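Local coordinates for protein methane monooxygenase hydroxylase, MmoD (Methylosinus sporium, PDB 6D7K) that binds the hydroxylase of soluble methane monooxygenase and probably inhibits it, rather than oxidising methane itself, at residues A23-F28 and H64-F69; A14-I19 and R37-R42; G50-L53 and S57-K60; A27-V30 and M35-W38. All blocks are in the same frame, centred on the assembly; numbering follows the deposited sequence.

Contact 1: A23-F28 and H64-F69; sequences ARYEAF and HVLSHF
The Tyr25 ring meets Leu66 over one of its faces. Leu66 CD2 rests 4.2 Å from the centroid of that ring, 28° off its normal, in a CH-pi contact, and its closest ring atom is Tyr25 CG at 3.8 Å. Tyr25 and Leu66 lie alongside one another, running in opposite senses between sheet and helix. At its far end Tyr25 meets Phe69, whose side chain it crosses obliquely: Tyr25 OH lies 3.4 Å from Phe69 CB, and Tyr25 CE1 lies 3.8 Å from Phe69 CD2. With CG anti to the carbonyl carbon (chi1 -70°), the Tyr25 ring reaches across to the helix. Its hydroxyl is hydrogen-bonded to Asp73 OD2, one turn further along the helix, and to Arg42 NE of the adjacent strand, which should limit how the ring can swing. Arg42 also makes a cation-pi contact with Phe69, and Asp73 is salt-bridged to Arg24. The arrangement is that of a helix laid against one face of an antiparallel sheet, here the C-terminal helix 55-74 on the meander of strands that precedes it.

Contact 2: A14-I19 and R37-R42; sequences ASRILI and RWEILR
Arg16 and Glu39 both start with CG between the backbone N and the carbonyl carbon (chi1 66° in Arg16 and 32° in Glu39, the latter short of a staggered value), and both chains then run extended, Arg16 from CG to NE and Glu39 from CG to its carboxylate. These torsions carry the two ends away from the backbone and let them meet although the main chains stay well apart: the nearest CA atoms of the two segments, those of Arg16 and Trp38, are 9.0 Å from each other. The side chains cross at about a right angle. Arg16 NH1 and Glu39 OE1 form a salt bridge of 3.1 Å, with the oxygen at the edge of the guanidinium and near its plane, while the carboxylate plane is turned 63° from it. The pairing is therefore through one nitrogen and one oxygen, without the parallel planes of a two-pronged bridge. Arg16 is exposed, and water would probably weaken the attraction.

Strand 25-31 runs between the two segments, and its Phe28 makes a cation-pi contact with Arg16, giving the guanidinium an aromatic partner as well as an acidic one. Glu39 also touches Phe46 on the next strand. Behind Arg16, Ser15 OG donates a 2.7 Å hydrogen bond to Arg16 O, tilted from the carbonyl plane, and is itself bonded to Thr12 N. This is a cross-strand salt bridge between the first and third strands, over the second, on the face of a four-stranded antiparallel meander turned away from its helix.

Contact 3: G50-L53 and S57-K60; sequences GCSL and SSRK
Ser52 points its side chain from the last residue of strand 45-52 into the first turns of helix 55-74, where Ser57 and Ser58 receive it. Its CB sits between them, 3.3 Å from Ser58 N and 3.4 Å from Ser57 OG. One bond further on, OG stands anti to the carbonyl carbon (chi1 -68°) and comes within 3.1 Å of Ser57 O, at most a weak hydrogen bond, since the hydroxyl proton could be given elsewhere. Ser58 N is almost as near to Ser52 OG, at 3.2 Å, but the angle is too poor for a bond. The same oxygen has Trp38 NE1 of the neighbouring strand as a weak hydrogen-bonding partner.

The two helical hydroxyls are held mainly by others. Ser58 OG is hydrogen-bonded to Ser54 O, one turn back, and to Thr29 OG1 of strand 25-31. Ser57 OG is bonded to an acidic side chain on the chain of another protein, while Ser57 N is bonded to Ser54 OG, which takes up one of the amides at the start of the helix. Leu53 adds a looser touch, its CB 4.1 Å from Ser57 OG.

Small serines thus allow strand and helix to approach closely, with CA atoms of Ser52 and Ser58 5.2 Å apart. The chemistry implies a compact polar joint: the one hydrogen bond across is weak and uncertain, and the serines' firmer bonds go to partners outside the pair.

Contact 4: A27-V30 and M35-W38; sequences AFTV and MWRW
Val30 and Arg37 form the antiparallel hydrogen-bonded pair of this contact. Val30 N donates to Arg37 O at 3.0 Å, and Arg37 N donates to Val30 O at 2.9 Å, the second bond lying in the carbonyl plane. Thr29 and Trp38 make up the adjoining non-hydrogen-bonded pair, their CA atoms 4.1 Å apart. CA-H...O contacts add to the backbone pairing: Thr29 CA lies 3.3 Å from Arg37 O, Trp36 CA approaches Val30 O similarly, and Trp38 CA approaches Phe28 O. The axes of the two short strands run at 161°, close to antiparallel.

Side-chain packing joins Val30 to the aliphatic base of Arg37; the two lie side by side and point the same way. Val30 CG1, between the backbone N and the carbonyl carbon (chi1 68°), comes 3.8 Å from Arg37 CB. Beyond that carbon the arginine chain bends at chi2 and chi3 and leads away to a salt bridge with Glu49 on the next strand.

On the face that carries Thr29 and Trp38, a threonine-to-indole contact runs diagonally. Thr29 OG1 meets the Trp36 ring at its edge, near the ring plane, 3.5 Å from Trp36 CE3, and Thr29 CG2 lies 4.0 Å from the same carbon. The two side chains meet at a slant, and the threonine hydroxyl has its hydrogen-bonding partner in Ser58 OG of the helix. Trp38 also leans on Val62 of that helix. Antiparallel pairing of two strands that follow each other in the chain, joined by a short connection, is that of a beta hairpin, strands 25-31 and 36-42.

How the contacts relate
Contacts 2 and 4 lie closest, their centres about 5 Å apart; they share Arg37 and Trp38, and Glu39 O is 2.9 Å from Phe28 N in a probable hydrogen bond. Contact 3, about 7 Å from contact 4 between centres, is tied to it through strand 36-42, with Ser52 O 3.0 Å from Trp36 N. Contact 1 lies about 13 Å from contacts 3 and 4; it shares Ala27 and Phe28 with contact 4 and uses the same helix as contact 3. Contacts 1 and 3 fasten that helix to the sheet, whereas 2 and 4 span strands within it. All four touch a chain of another protein, 1 and 3 by hydrogen bonds, consistent with binding the hydroxylase.

Contact 1: A23-F28 and H64-F69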
loop_
_atom_site.group_PDB
_atom_site.type_symbol
_atom_site.label_atom_id
_atom_site.label_comp_id
_atom_site.label_asym_id
_atom_site.label_seq_id
_atom_site.Cartn_x
_atom_site.Cartn_y
_atom_site.Cartn_z
ATOM N N ALA H 23 -12.535 22.605 -19.187
ATOM C CA ALA H 23 -11.123 22.480 -19.553
ATOM C C ALA H 23 -10.436 21.341 -18.806
ATOM O O ALA H 23 -9.527 20.704 -19.351
ATOM C CB ALA H 23 -10.388 23.792 -19.293
ATOM N N ARG H 24 -10.863 21.064 -17.570
ATOM C CA ARG H 24 -10.176 20.133 -16.697
ATOM C C ARG H 24 -11.018 18.955 -16.234
ATOM O O ARG H 24 -10.452 17.891 -15.989
ATOM C CB ARG H 24 -9.631 20.866 -15.457
ATOM C CG ARG H 24 -8.111 21.088 -15.496
ATOM C CD ARG H 24 -7.609 22.023 -14.384
ATOM N NE ARG H 24 -7.870 21.512 -13.039
ATOM C CZ ARG H 24 -6.966 20.905 -12.272
ATOM N NH1 ARG H 24 -5.730 20.725 -12.710
ATOM N NH2 ARG H 24 -7.303 20.474 -11.062
ATOM N N TYR H 25 -12.337 19.091 -16.105
ATOM C CA TYR H 25 -13.161 18.028 -15.535
ATOM C C TYR H 25 -14.123 17.448 -16.565
ATOM O O TYR H 25 -14.601 18.155 -17.449
ATOM C CB TYR H 25 -13.925 18.537 -14.324
ATOM C CG TYR H 25 -13.023 18.817 -13.137
ATOM C CD1 TYR H 25 -12.508 17.770 -12.362
ATOM C CD2 TYR H 25 -12.681 20.117 -12.786
ATOM C CE1 TYR H 25 -11.683 18.019 -11.267
ATOM C CE2 TYR H 25 -11.859 20.375 -11.690
ATOM C CZ TYR H 25 -11.361 19.325 -10.938
ATOM O OH TYR H 25 -10.535 19.580 -9.865
ATOM N N GLU H 26 -14.368 16.143 -16.466
ATOM C CA GLU H 26 -15.443 15.479 -17.189
ATOM C C GLU H 26 -16.220 14.604 -16.214
ATOM O O GLU H 26 -15.648 14.084 -15.251
ATOM C CB GLU H 26 -14.915 14.621 -18.335
ATOM C CG GLU H 26 -14.253 15.425 -19.428
ATOM C CD GLU H 26 -14.094 14.644 -20.724
ATOM O OE1 GLU H 26 -13.347 13.638 -20.726
ATOM O OE2 GLU H 26 -14.726 15.039 -21.739
ATOM N N ALA H 27 -17.524 14.430 -16.460
ATOM C CA ALA H 27 -18.316 13.504 -15.654
ATOM C C ALA H 27 -19.283 12.731 -16.538
ATOM O O ALA H 27 -19.946 13.312 -17.399
ATOM C CB ALA H 27 -19.080 14.237 -14.550
ATOM N N PHE H 28 -19.359 11.426 -16.327
ATOM C CA PHE H 28 -20.259 10.572 -17.080
ATOM C C PHE H 28 -21.272 9.957 -16.126
ATOM O O PHE H 28 -21.034 9.866 -14.919
ATOM C CB PHE H 28 -19.493 9.477 -17.828
ATOM C CG PHE H 28 -18.548 10.013 -18.890
ATOM C CD1 PHE H 28 -17.264 10.454 -18.553
ATOM C CD2 PHE H 28 -18.944 10.082 -20.223
ATOM C CE1 PHE H 28 -16.407 10.953 -19.535
ATOM C CE2 PHE H 28 -18.093 10.595 -21.194
ATOM C CZ PHE H 28 -16.825 11.020 -20.853
ATOM N N HIS H 64 -22.225 18.963 -6.963
ATOM C CA HIS H 64 -21.744 19.158 -5.602
ATOM C C HIS H 64 -20.262 18.825 -5.512
ATOM O O HIS H 64 -19.452 19.643 -5.063
ATOM C CB HIS H 64 -22.538 18.285 -4.629
ATOM C CG HIS H 64 -23.881 18.834 -4.253
ATOM N ND1 HIS H 64 -24.088 20.162 -3.950
ATOM C CD2 HIS H 64 -25.080 18.219 -4.091
ATOM C CE1 HIS H 64 -25.360 20.345 -3.640
ATOM N NE2 HIS H 64 -25.982 19.183 -3.722
ATOM N N VAL H 65 -19.893 17.611 -5.935
ATOM C CA VAL H 65 -18.509 17.155 -5.814
ATOM C C VAL H 65 -17.567 18.060 -6.586
ATOM O O VAL H 65 -16.436 18.306 -6.151
ATOM C CB VAL H 65 -18.367 15.706 -6.299
ATOM C CG1 VAL H 65 -16.928 15.272 -6.141
ATOM C CG2 VAL H 65 -19.324 14.772 -5.569
ATOM N N LEU H 66 -17.998 18.546 -7.761
ATOM C CA LEU H 66 -17.144 19.438 -8.553
ATOM C C LEU H 66 -16.962 20.789 -7.868
ATOM O O LEU H 66 -15.859 21.342 -7.860
ATOM C CB LEU H 66 -17.714 19.616 -9.962
ATOM C CG LEU H 66 -17.544 18.422 -10.907
ATOM C CD1 LEU H 66 -18.066 18.744 -12.277
ATOM C CD2 LEU H 66 -16.104 18.002 -11.003
ATOM N N SER H 67 -18.025 21.343 -7.293
ATOM C CA SER H 67 -17.847 22.562 -6.519
ATOM C C SER H 67 -16.747 22.374 -5.489
ATOM O O SER H 67 -15.977 23.299 -5.214
ATOM C CB SER H 67 -19.162 22.953 -5.850
ATOM O OG SER H 67 -18.976 23.284 -4.490
ATOM N N HIS H 68 -16.633 21.166 -4.942
ATOM C CA HIS H 68 -15.630 20.909 -3.921
ATOM C C HIS H 68 -14.250 20.838 -4.551
ATOM O O HIS H 68 -13.321 21.515 -4.104
ATOM C CB HIS H 68 -15.983 19.622 -3.157
ATOM C CG HIS H 68 -14.825 18.989 -2.452
ATOM N ND1 HIS H 68 -14.148 19.610 -1.423
ATOM C CD2 HIS H 68 -14.215 17.796 -2.639
ATOM C CE1 HIS H 68 -13.163 18.828 -1.014
ATOM N NE2 HIS H 68 -13.184 17.718 -1.732
ATOM N N PHE H 69 -14.112 20.043 -5.612
ATOM C CA PHE H 69 -12.857 19.994 -6.354
ATOM C C PHE H 69 -12.405 21.380 -6.799
ATOM O O PHE H 69 -11.251 21.766 -6.587
ATOM C CB PHE H 69 -13.004 19.058 -7.554
ATOM C CG PHE H 69 -13.083 17.617 -7.173
ATOM C CD1 PHE H 69 -12.933 17.236 -5.855
ATOM C CD2 PHE H 69 -13.290 16.641 -8.115
ATOM C CE1 PHE H 69 -12.998 15.899 -5.491
ATOM C CE2 PHE H 69 -13.355 15.297 -7.751
ATOM C CZ PHE H 69 -13.210 14.933 -6.450
#

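Contact 2: A14-I19 and R37-R42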
loop_
_atom_site.group_PDB
_atom_site.type_symbol
_atom_site.label_atom_id
_atom_site.label_comp_id
_atom_site.label_asym_id
_atom_site.label_seq_id
_atom_site.Cartn_x
_atom_site.Cartn_y
_atom_site.Cartn_z
ATOM N N ALA H 14 -28.277 3.173 -25.241
ATOM C CA ALA H 14 -27.669 2.176 -24.372
ATOM C C ALA H 14 -26.364 2.657 -23.748
ATOM O O ALA H 14 -25.832 1.996 -22.847
ATOM C CB ALA H 14 -27.408 0.883 -25.158
ATOM N N SER H 15 -25.843 3.787 -24.195
ATOM C CA SER H 15 -24.494 4.164 -23.835
ATOM C C SER H 15 -24.500 4.917 -22.510
ATOM O O SER H 15 -25.541 5.136 -21.887
ATOM C CB SER H 15 -23.864 4.997 -24.951
ATOM O OG SER H 15 -24.239 6.364 -24.864
ATOM N N ARG H 16 -23.308 5.282 -22.061
ATOM C CA ARG H 16 -23.163 6.277 -21.026
ATOM C C ARG H 16 -23.309 7.666 -21.638
ATOM O O ARG H 16 -23.217 7.852 -22.858
ATOM C CB ARG H 16 -21.810 6.133 -20.347
ATOM C CG ARG H 16 -20.685 6.435 -21.257
ATOM C CD ARG H 16 -19.369 6.364 -20.543
ATOM N NE ARG H 16 -18.320 7.033 -21.308
ATOM C CZ ARG H 16 -17.075 7.193 -20.876
ATOM N NH1 ARG H 16 -16.730 6.728 -19.683
ATOM N NH2 ARG H 16 -16.180 7.825 -21.630
ATOM N N ILE H 17 -23.511 8.654 -20.772
ATOM C CA ILE H 17 -23.925 9.992 -21.172
ATOM C C ILE H 17 -22.971 10.984 -20.533
ATOM O O ILE H 17 -22.667 10.869 -19.344
ATOM C CB ILE H 17 -25.384 10.267 -20.738
ATOM C CG1 ILE H 17 -26.350 9.345 -21.482
ATOM C CG2 ILE H 17 -25.771 11.738 -20.908
ATOM C CD1 ILE H 17 -26.608 9.763 -22.890
ATOM N N LEU H 18 -22.495 11.951 -21.313
ATOM C CA LEU H 18 -21.587 12.974 -20.804
ATOM C C LEU H 18 -22.384 14.101 -20.156
ATOM O O LEU H 18 -23.132 14.805 -20.840
ATOM C CB LEU H 18 -20.730 13.527 -21.936
ATOM C CG LEU H 18 -19.863 14.688 -21.473
ATOM C CD1 LEU H 18 -18.652 14.142 -20.752
ATOM C CD2 LEU H 18 -19.454 15.531 -22.639
ATOM N N ILE H 19 -22.209 14.302 -18.850
ATOM C CA ILE H 19 -22.977 15.314 -18.135
ATOM C C ILE H 19 -22.151 16.532 -17.721
ATOM O O ILE H 19 -22.740 17.558 -17.341
ATOM C CB ILE H 19 -23.709 14.714 -16.907
ATOM C CG1 ILE H 19 -22.741 14.036 -15.931
ATOM C CG2 ILE H 19 -24.788 13.739 -17.344
ATOM C CD1 ILE H 19 -23.370 13.706 -14.570
ATOM N N ARG H 37 -24.896 5.161 -12.346
ATOM C CA ARG H 37 -23.522 5.248 -11.936
ATOM C C ARG H 37 -22.790 6.385 -12.547
ATOM O O ARG H 37 -22.759 6.505 -13.682
ATOM C CB ARG H 37 -22.809 3.964 -12.302
ATOM C CG ARG H 37 -21.766 3.532 -11.328
ATOM C CD ARG H 37 -20.504 3.053 -11.986
ATOM N NE ARG H 37 -20.549 1.627 -12.199
ATOM C CZ ARG H 37 -19.782 0.734 -11.595
ATOM N NH1 ARG H 37 -18.860 1.103 -10.751
ATOM N NH2 ARG H 37 -19.949 -0.539 -11.844
ATOM N N TRP H 38 -22.134 7.208 -11.776
ATOM C CA TRP H 38 -21.437 8.321 -12.383
ATOM C C TRP H 38 -19.972 8.303 -11.962
ATOM O O TRP H 38 -19.610 7.730 -10.933
ATOM C CB TRP H 38 -22.102 9.658 -12.012
ATOM C CG TRP H 38 -22.453 9.863 -10.552
ATOM C CD1 TRP H 38 -23.682 9.698 -9.971
ATOM C CD2 TRP H 38 -21.584 10.324 -9.508
ATOM N NE1 TRP H 38 -23.624 10.014 -8.633
ATOM C CE2 TRP H 38 -22.345 10.400 -8.328
ATOM C CE3 TRP H 38 -20.235 10.673 -9.456
ATOM C CZ2 TRP H 38 -21.806 10.806 -7.123
ATOM C CZ3 TRP H 38 -19.708 11.077 -8.254
ATOM C CH2 TRP H 38 -20.489 11.135 -7.104
ATOM N N GLU H 39 -19.126 8.924 -12.793
ATOM C CA GLU H 39 -17.698 9.078 -12.526
ATOM C C GLU H 39 -17.248 10.470 -12.942
ATOM O O GLU H 39 -17.813 11.079 -13.856
ATOM C CB GLU H 39 -16.863 8.041 -13.266
ATOM C CG GLU H 39 -17.472 7.665 -14.574
ATOM C CD GLU H 39 -16.544 6.832 -15.431
ATOM O OE1 GLU H 39 -16.951 6.458 -16.562
ATOM O OE2 GLU H 39 -15.414 6.547 -14.969
ATOM N N ILE H 40 -16.212 10.958 -12.271
ATOM C CA ILE H 40 -15.632 12.266 -12.538
ATOM C C ILE H 40 -14.170 12.069 -12.910
ATOM O O ILE H 40 -13.455 11.312 -12.240
ATOM C CB ILE H 40 -15.765 13.191 -11.319
ATOM C CG1 ILE H 40 -17.235 13.313 -10.909
ATOM C CG2 ILE H 40 -15.127 14.555 -11.618
ATOM C CD1 ILE H 40 -17.451 14.101 -9.608
ATOM N N LEU H 41 -13.723 12.737 -13.976
ATOM C CA LEU H 41 -12.327 12.663 -14.406
ATOM C C LEU H 41 -11.705 14.042 -14.332
ATOM O O LEU H 41 -12.360 15.048 -14.631
ATOM C CB LEU H 41 -12.166 12.112 -15.820
ATOM C CG LEU H 41 -12.575 10.665 -16.100
ATOM C CD1 LEU H 41 -13.989 10.417 -15.679
ATOM C CD2 LEU H 41 -12.433 10.345 -17.585
ATOM N N ARG H 42 -10.450 14.086 -13.896
ATOM C CA ARG H 42 -9.662 15.313 -13.872
ATOM C C ARG H 42 -8.495 15.123 -14.819
ATOM O O ARG H 42 -7.766 14.133 -14.714
ATOM C CB ARG H 42 -9.162 15.650 -12.469
ATOM C CG ARG H 42 -8.518 17.016 -12.401
ATOM C CD ARG H 42 -7.687 17.221 -11.155
ATOM N NE ARG H 42 -8.502 17.495 -9.978
ATOM C CZ ARG H 42 -8.655 16.639 -8.970
ATOM N NH1 ARG H 42 -8.036 15.455 -9.017
ATOM N NH2 ARG H 42 -9.417 16.960 -7.916
#

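Contact 3: G50-L53 and S57-K60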
loop_
_atom_site.group_PDB
_atom_site.type_symbol
_atom_site.label_atom_id
_atom_site.label_comp_id
_atom_site.label_asym_id
_atom_site.label_seq_id
_atom_site.Cartn_x
_atom_site.Cartn_y
_atom_site.Cartn_z
ATOM N N GLY H 50 -19.493 7.400 -8.173
ATOM C CA GLY H 50 -20.683 7.653 -7.382
ATOM C C GLY H 50 -21.924 7.036 -7.990
ATOM O O GLY H 50 -21.875 6.379 -9.034
ATOM N N CYS H 51 -23.053 7.244 -7.311
ATOM C CA CYS H 51 -24.324 6.785 -7.850
ATOM C C CYS H 51 -25.447 7.685 -7.362
ATOM O O CYS H 51 -25.318 8.394 -6.362
ATOM C CB CYS H 51 -24.607 5.324 -7.503
ATOM S SG CYS H 51 -24.717 4.972 -5.742
ATOM N N SER H 52 -26.542 7.661 -8.117
ATOM C CA SER H 52 -27.722 8.471 -7.876
ATOM C C SER H 52 -28.950 7.647 -8.230
ATOM O O SER H 52 -28.862 6.622 -8.922
ATOM C CB SER H 52 -27.717 9.752 -8.713
ATOM O OG SER H 52 -26.708 10.647 -8.319
ATOM N N LEU H 53 -30.114 8.140 -7.781
ATOM C CA LEU H 53 -31.388 7.515 -8.124
ATOM C C LEU H 53 -31.816 7.778 -9.565
ATOM O O LEU H 53 -32.639 7.026 -10.095
ATOM C CB LEU H 53 -32.493 7.996 -7.186
ATOM C CG LEU H 53 -32.350 7.789 -5.673
ATOM C CD1 LEU H 53 -33.559 8.313 -4.924
ATOM C CD2 LEU H 53 -32.093 6.319 -5.318
ATOM N N SER H 57 -30.526 13.493 -10.564
ATOM C CA SER H 57 -29.724 13.608 -9.343
ATOM C C SER H 57 -28.255 13.245 -9.573
ATOM O O SER H 57 -27.399 13.670 -8.794
ATOM C CB SER H 57 -30.330 12.757 -8.215
ATOM O OG SER H 57 -30.712 11.451 -8.637
ATOM N N SER H 58 -27.955 12.478 -10.623
ATOM C CA SER H 58 -26.581 12.350 -11.084
ATOM C C SER H 58 -25.973 13.715 -11.354
ATOM O O SER H 58 -24.845 14.004 -10.927
ATOM C CB SER H 58 -26.532 11.506 -12.350
ATOM O OG SER H 58 -26.784 10.145 -12.072
ATOM N N ARG H 59 -26.704 14.567 -12.080
ATOM C CA ARG H 59 -26.172 15.887 -12.401
ATOM C C ARG H 59 -25.954 16.703 -11.142
ATOM O O ARG H 59 -24.912 17.346 -10.974
ATOM C CB ARG H 59 -27.114 16.617 -13.350
ATOM C CG ARG H 59 -27.254 15.929 -14.690
ATOM C CD ARG H 59 -28.271 16.621 -15.558
ATOM N NE ARG H 59 -27.674 17.671 -16.367
ATOM C CZ ARG H 59 -28.360 18.477 -17.170
ATOM N NH1 ARG H 59 -29.681 18.375 -17.268
ATOM N NH2 ARG H 59 -27.716 19.394 -17.883
ATOM N N LYS H 60 -26.926 16.684 -10.240
ATOM C CA LYS H 60 -26.819 17.461 -9.012
ATOM C C LYS H 60 -25.671 16.956 -8.153
ATOM O O LYS H 60 -24.909 17.753 -7.591
ATOM C CB LYS H 60 -28.152 17.395 -8.267
ATOM C CG LYS H 60 -29.281 18.075 -9.014
ATOM C CD LYS H 60 -29.286 19.584 -8.731
ATOM C CE LYS H 60 -29.058 19.858 -7.223
ATOM N NZ LYS H 60 -28.859 21.301 -6.834
#

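Contact 4: A27-V30 and M35-W38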
loop_
_atom_site.group_PDB
_atom_site.type_symbol
_atom_site.label_atom_id
_atom_site.label_comp_id
_atom_site.label_asym_id
_atom_site.label_seq_id
_atom_site.Cartn_x
_atom_site.Cartn_y
_atom_site.Cartn_z
ATOM N N ALA H 27 -17.524 14.430 -16.460
ATOM C CA ALA H 27 -18.316 13.504 -15.654
ATOM C C ALA H 27 -19.283 12.731 -16.538
ATOM O O ALA H 27 -19.946 13.312 -17.399
ATOM C CB ALA H 27 -19.080 14.237 -14.550
ATOM N N PHE H 28 -19.359 11.426 -16.327
ATOM C CA PHE H 28 -20.259 10.572 -17.080
ATOM C C PHE H 28 -21.272 9.957 -16.126
ATOM O O PHE H 28 -21.034 9.866 -14.919
ATOM C CB PHE H 28 -19.493 9.477 -17.828
ATOM C CG PHE H 28 -18.548 10.013 -18.890
ATOM C CD1 PHE H 28 -17.264 10.454 -18.553
ATOM C CD2 PHE H 28 -18.944 10.082 -20.223
ATOM C CE1 PHE H 28 -16.407 10.953 -19.535
ATOM C CE2 PHE H 28 -18.093 10.595 -21.194
ATOM C CZ PHE H 28 -16.825 11.020 -20.853
ATOM N N THR H 29 -22.346 9.464 -16.685
ATOM C CA THR H 29 -23.383 8.759 -15.980
ATOM C C THR H 29 -24.030 7.698 -16.843
ATOM O O THR H 29 -24.243 7.883 -17.964
ATOM C CB THR H 29 -24.415 9.677 -15.347
ATOM O OG1 THR H 29 -25.203 8.910 -14.476
ATOM C CG2 THR H 29 -25.271 10.217 -16.313
ATOM N N VAL H 30 -24.317 6.561 -16.269
ATOM C CA VAL H 30 -24.928 5.483 -16.965
ATOM C C VAL H 30 -26.053 4.874 -16.160
ATOM O O VAL H 30 -25.953 4.737 -15.012
ATOM C CB VAL H 30 -23.890 4.440 -17.315
ATOM C CG1 VAL H 30 -23.385 3.769 -16.097
ATOM C CG2 VAL H 30 -24.438 3.411 -18.222
ATOM N N MET H 35 -29.984 1.656 -10.544
ATOM C CA MET H 35 -29.321 2.859 -10.124
ATOM C C MET H 35 -28.615 3.520 -11.266
ATOM O O MET H 35 -28.569 3.002 -12.312
ATOM C CB MET H 35 -28.301 2.489 -9.089
ATOM C CG MET H 35 -28.108 3.461 -7.972
ATOM S SD MET H 35 -29.507 3.759 -6.969
ATOM C CE MET H 35 -28.763 4.907 -5.902
ATOM N N TRP H 36 -28.079 4.694 -11.062
ATOM C CA TRP H 36 -27.313 5.341 -12.100
ATOM C C TRP H 36 -25.899 5.507 -11.570
ATOM O O TRP H 36 -25.722 5.926 -10.491
ATOM C CB TRP H 36 -27.904 6.691 -12.487
ATOM C CG TRP H 36 -29.092 6.703 -13.332
ATOM C CD1 TRP H 36 -30.308 6.397 -12.969
ATOM C CD2 TRP H 36 -29.183 7.138 -14.668
ATOM N NE1 TRP H 36 -31.167 6.565 -13.967
ATOM C CE2 TRP H 36 -30.488 7.026 -15.040
ATOM C CE3 TRP H 36 -28.270 7.591 -15.599
ATOM C CZ2 TRP H 36 -30.913 7.352 -16.282
ATOM C CZ3 TRP H 36 -28.691 7.888 -16.802
ATOM C CH2 TRP H 36 -29.991 7.788 -17.144
ATOM N N ARG H 37 -24.896 5.161 -12.346
ATOM C CA ARG H 37 -23.522 5.248 -11.936
ATOM C C ARG H 37 -22.790 6.385 -12.547
ATOM O O ARG H 37 -22.759 6.505 -13.682
ATOM C CB ARG H 37 -22.809 3.964 -12.302
ATOM C CG ARG H 37 -21.766 3.532 -11.328
ATOM C CD ARG H 37 -20.504 3.053 -11.986
ATOM N NE ARG H 37 -20.549 1.627 -12.199
ATOM C CZ ARG H 37 -19.782 0.734 -11.595
ATOM N NH1 ARG H 37 -18.860 1.103 -10.751
ATOM N NH2 ARG H 37 -19.949 -0.539 -11.844
ATOM N N TRP H 38 -22.134 7.208 -11.776
ATOM C CA TRP H 38 -21.437 8.321 -12.383
ATOM C C TRP H 38 -19.972 8.303 -11.962
ATOM O O TRP H 38 -19.610 7.730 -10.933
ATOM C CB TRP H 38 -22.102 9.658 -12.012
ATOM C CG TRP H 38 -22.453 9.863 -10.552
ATOM C CD1 TRP H 38 -23.682 9.698 -9.971
ATOM C CD2 TRP H 38 -21.584 10.324 -9.508
ATOM N NE1 TRP H 38 -23.624 10.014 -8.633
ATOM C CE2 TRP H 38 -22.345 10.400 -8.328
ATOM C CE3 TRP H 38 -20.235 10.673 -9.456
ATOM C CZ2 TRP H 38 -21.806 10.806 -7.123
ATOM C CZ3 TRP H 38 -19.708 11.077 -8.254
ATOM C CH2 TRP H 38 -20.489 11.135 -7.104
#